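Local coordinates for protein pyruvate kinase (Pyrobaculum aerophilum, PDB 3QTG) that catalyses the last step of glycolysis, transferring phosphate from phosphoenolpyruvate to ADP to give pyruvate and ATP with the help of a divalent metal ion, at residues Asn95-Glu98 against Gly99-Val102; Pro118-Ala121 against Phe122-Val126. All blocks are in the same frame, centred on the assembly; numbering follows the deposited sequence.

Contact 1 (Asn95-Glu98 against Gly99-Val102); sequences NVQE and GEVV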
loop_
_atom_site.group_PDB
_atom_site.type_symbol
_atom_site.label_atom_id
_atom_site.label_comp_id
_atom_site.label_asym_id
_atom_site.label_seq_id
_atom_site.Cartn_x
_atom_site.Cartn_y
_atom_site.Cartn_z
ATOM N N ASN A 95 -23.160 27.874 -54.262
ATOM C CA ASN A 95 -23.349 28.863 -53.214
ATOM C C ASN A 95 -24.542 28.502 -52.346
ATOM O O ASN A 95 -25.676 28.361 -52.824
ATOM C CB ASN A 95 -23.483 30.268 -53.801
ATOM C CG ASN A 95 -22.192 30.742 -54.467
ATOM O OD1 ASN A 95 -21.340 31.333 -53.812
ATOM N ND2 ASN A 95 -22.031 30.453 -55.760
ATOM N N VAL A 96 -24.258 28.339 -51.068
ATOM C CA VAL A 96 -25.225 27.868 -50.101
ATOM C C VAL A 96 -25.605 29.036 -49.200
ATOM O O VAL A 96 -24.730 29.748 -48.703
ATOM C CB VAL A 96 -24.619 26.656 -49.321
ATOM C CG1 VAL A 96 -25.191 26.502 -47.929
ATOM C CG2 VAL A 96 -24.795 25.381 -50.137
ATOM N N GLN A 97 -26.912 29.259 -49.031
ATOM C CA GLN A 97 -27.402 30.313 -48.139
ATOM C C GLN A 97 -27.813 29.708 -46.816
ATOM O O GLN A 97 -28.267 28.567 -46.767
ATOM C CB GLN A 97 -28.581 31.092 -48.761
ATOM C CG GLN A 97 -28.303 31.680 -50.159
ATOM C CD GLN A 97 -27.016 32.536 -50.266
ATOM O OE1 GLN A 97 -26.715 33.368 -49.401
ATOM N NE2 GLN A 97 -26.265 32.329 -51.355
ATOM N N GLU A 98 -27.629 30.468 -45.739
ATOM C CA GLU A 98 -28.035 30.030 -44.402
ATOM C C GLU A 98 -29.544 29.740 -44.400
ATOM O O GLU A 98 -30.318 30.535 -44.914
ATOM C CB GLU A 98 -27.711 31.123 -43.373
ATOM C CG GLU A 98 -28.111 30.760 -41.941
ATOM C CD GLU A 98 -27.779 31.855 -40.927
ATOM O OE1 GLU A 98 -26.805 32.615 -41.155
ATOM O OE2 GLU A 98 -28.489 31.938 -39.890
ATOM N N GLY A 99 -29.953 28.611 -43.827
ATOM C CA GLY A 99 -31.349 28.179 -43.899
ATOM C C GLY A 99 -31.767 27.398 -45.152
ATOM O O GLY A 99 -32.839 26.790 -45.158
ATOM N N GLU A 100 -30.945 27.416 -46.206
ATOM C CA GLU A 100 -31.215 26.652 -47.450
ATOM C C GLU A 100 -31.207 25.126 -47.235
ATOM O O GLU A 100 -30.324 24.585 -46.570
ATOM C CB GLU A 100 -30.182 27.008 -48.529
ATOM C CG GLU A 100 -30.467 26.431 -49.935
ATOM C CD GLU A 100 -29.496 26.925 -51.014
ATOM O OE1 GLU A 100 -28.819 27.952 -50.804
ATOM O OE2 GLU A 100 -29.420 26.283 -52.097
ATOM N N VAL A 101 -32.205 24.437 -47.786
ATOM C CA VAL A 101 -32.211 22.976 -47.806
ATOM C C VAL A 101 -31.358 22.508 -49.003
ATOM O O VAL A 101 -31.680 22.763 -50.162
ATOM C CB VAL A 101 -33.656 22.407 -47.836
ATOM C CG1 VAL A 101 -33.642 20.888 -47.717
ATOM C CG2 VAL A 101 -34.503 23.027 -46.696
ATOM N N VAL A 102 -30.242 21.866 -48.686
ATOM C CA VAL A 102 -29.250 21.446 -49.658
ATOM C C VAL A 102 -29.377 19.938 -49.899
ATOM O O VAL A 102 -29.539 19.158 -48.960
ATOM C CB VAL A 102 -27.803 21.811 -49.156
ATOM C CG1 VAL A 102 -26.767 21.448 -50.202
ATOM C CG2 VAL A 102 -27.698 23.315 -48.834
#
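The carboxylate of Glu100 reaches back across the tight turn between strands 94-96 and 101-106 and takes the backbone N-H of Gln97. With CG anti to the backbone N (chi1 -172°) and the chain extended beyond it, the side chain brings OE1 within 2.9 Å of Gln97 N in a nearly straight bond, N-H...O 166°. The N-H comes to the anti side of OE1, out of the carboxylate plane. A second bond joins the same two residues the other way round: Glu100 N donates to Gln97 O at 3.0 Å, from above the carbonyl plane, and closes a type II beta turn, Gln97 to Glu100. Gly99 suits the third position, where phi is positive and a CB would collide with Glu98 O. The aliphatic part of Gln97 crosses the Glu100 chain at a slant, its CB and CG each 3.8 Å from Glu100 OE1, with the amide and carboxylate planes close to parallel, 16° apart; its amide end leads away and accepts a weak bond from Ser158. Backbone bonds join Gly99, Glu100 and Val102 to strand 150-155. On the strands that flank the turn, Val96 and Val102, whose side chains meet at about a right angle, touch through their CG2 methyls at 3.8 Å; both are buried, and beta-branched valines suit strands. Replacing Glu100 with an alanine would probably leave Gln97 N without its side-chain acceptor and the turn held by the single backbone bond. The chemistry is divided: polar bonds shape an exposed turn, and a methyl contact joins the two strands where they leave it.

Contact 2 (Pro118-Ala121 against Phe122-Val126); sequences PNKA and FFSAV
Asn119 O accepts from Phe122 N at 3.1 Å as the chain winds into helix 120-125, the donor lying above the carbonyl plane. Lys120 O receives Ser124 N at 2.9 Å, nearly in line with its C=O, and weak bonds from Phe123 N and Ser124 OG; a weak bond from Ala125 N to Ala121 O follows. Asn119 is the N-cap: its OD1 accepts from Ala121 N at 3.2 Å, a task suited to a short side chain that carries a carbonyl oxygen. Ser124 OG lies back beside its own N (chi1 -56°), 3.4 Å from Lys120 O. Against Asn119 O pack Phe122 CB at 3.4 Å and Phe123 CD2 at 3.6 Å, the oxygen oblique to the Phe123 ring. Within 122-126 the two rings make a T-shaped approach: Phe122 CD2 sits 3.7 Å above the centre of the Phe123 ring, and Phe123 CE1 meets the edge of the Phe122 ring. Val126 CG2 covers one face of Phe122. These apolar groups pack on Ile151, while Lys120 forms a long, weak ion pair with Asp149. This division, apolar groups against the sheet and Lys120 and Ser124 on the outer side, is that of an amphipathic helix.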
loop_
_atom_site.group_PDB
_atom_site.type_symbol
_atom_site.label_atom_id
_atom_site.label_comp_id
_atom_site.label_asym_id
_atom_site.label_seq_id
_atom_site.Cartn_x
_atom_site.Cartn_y
_atom_site.Cartn_z
ATOM N N PRO A 118 -19.292 11.119 -54.485
ATOM C CA PRO A 118 -19.036 9.848 -55.165
ATOM C C PRO A 118 -18.657 8.668 -54.259
ATOM O O PRO A 118 -17.806 7.856 -54.613
ATOM C CB PRO A 118 -17.895 10.202 -56.123
ATOM C CG PRO A 118 -17.129 11.202 -55.422
ATOM C CD PRO A 118 -18.148 12.036 -54.640
ATOM N N ASN A 119 -19.295 8.548 -53.105
ATOM C CA ASN A 119 -18.982 7.424 -52.231
ATOM C C ASN A 119 -20.183 6.989 -51.429
ATOM O O ASN A 119 -20.707 7.778 -50.627
ATOM C CB ASN A 119 -17.805 7.760 -51.311
ATOM C CG ASN A 119 -17.052 6.519 -50.888
ATOM O OD1 ASN A 119 -17.670 5.486 -50.607
ATOM N ND2 ASN A 119 -15.720 6.587 -50.883
ATOM N N LYS A 120 -20.623 5.746 -51.639
ATOM C CA LYS A 120 -21.812 5.238 -50.945
ATOM C C LYS A 120 -21.639 5.204 -49.419
ATOM O O LYS A 120 -22.615 5.322 -48.695
ATOM C CB LYS A 120 -22.235 3.843 -51.436
ATOM C CG LYS A 120 -23.769 3.555 -51.196
ATOM C CD LYS A 120 -24.046 2.055 -51.255
ATOM C CE LYS A 120 -25.489 1.687 -50.815
ATOM N NZ LYS A 120 -26.469 1.681 -51.955
ATOM N N ALA A 121 -20.400 5.041 -48.954
ATOM C CA ALA A 121 -20.111 5.030 -47.518
ATOM C C ALA A 121 -20.600 6.309 -46.811
ATOM O O ALA A 121 -20.953 6.252 -45.628
ATOM C CB ALA A 121 -18.624 4.794 -47.258
ATOM N N PHE A 122 -20.637 7.438 -47.534
ATOM C CA PHE A 122 -21.210 8.681 -47.001
ATOM C C PHE A 122 -22.694 8.449 -46.708
ATOM O O PHE A 122 -23.194 8.785 -45.628
ATOM C CB PHE A 122 -21.043 9.853 -47.978
ATOM C CG PHE A 122 -21.702 11.154 -47.506
ATOM C CD1 PHE A 122 -21.123 11.925 -46.493
ATOM C CD2 PHE A 122 -22.899 11.582 -48.062
ATOM C CE1 PHE A 122 -21.724 13.111 -46.053
ATOM C CE2 PHE A 122 -23.516 12.765 -47.648
ATOM C CZ PHE A 122 -22.917 13.537 -46.624
ATOM N N PHE A 123 -23.391 7.855 -47.665
ATOM C CA PHE A 123 -24.832 7.642 -47.514
ATOM C C PHE A 123 -25.159 6.583 -46.457
ATOM O O PHE A 123 -26.124 6.750 -45.718
ATOM C CB PHE A 123 -25.508 7.450 -48.892
ATOM C CG PHE A 123 -25.284 8.628 -49.788
ATOM C CD1 PHE A 123 -26.132 9.729 -49.729
ATOM C CD2 PHE A 123 -24.154 8.693 -50.608
ATOM C CE1 PHE A 123 -25.890 10.868 -50.512
ATOM C CE2 PHE A 123 -23.905 9.828 -51.386
ATOM C CZ PHE A 123 -24.781 10.913 -51.344
ATOM N N SER A 124 -24.321 5.550 -46.335
ATOM C CA SER A 124 -24.487 4.562 -45.263
ATOM C C SER A 124 -24.235 5.122 -43.863
ATOM O O SER A 124 -24.813 4.630 -42.910
ATOM C CB SER A 124 -23.578 3.364 -45.485
ATOM O OG SER A 124 -23.829 2.809 -46.759
ATOM N N ALA A 125 -23.381 6.135 -43.738
ATOM C CA ALA A 125 -23.019 6.707 -42.434
ATOM C C ALA A 125 -24.025 7.743 -41.888
ATOM O O ALA A 125 -24.090 7.968 -40.674
ATOM C CB ALA A 125 -21.618 7.317 -42.494
ATOM N N VAL A 126 -24.791 8.375 -42.777
ATOM C CA VAL A 126 -25.639 9.510 -42.421
ATOM C C VAL A 126 -27.062 9.106 -42.006
ATOM O O VAL A 126 -27.731 8.317 -42.691
ATOM C CB VAL A 126 -25.689 10.593 -43.567
ATOM C CG1 VAL A 126 -26.749 11.661 -43.274
ATOM C CG2 VAL A 126 -24.324 11.255 -43.767
#

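In the fold
From the N terminus, the chain runs through the first three strands of the TIM barrel before leaving it for the beta-rich domain that pyruvate kinases insert after the third strand. Contact 1 comes first, closing the tight turn from strand 94-96 into strand 101-106. The chain then passes through strands 101-106 and 115-117 to contact 2, which spans helix 120-125 from its N-cap to the residue after it and leads toward strand 131-134. The contacts follow in series, neither nesting nor crossing, and their centres lie about 21 Å apart. Strand 101-106 starts within contact 1 and strand 150-155 lies against it; farther along, both meet the helix of contact 2.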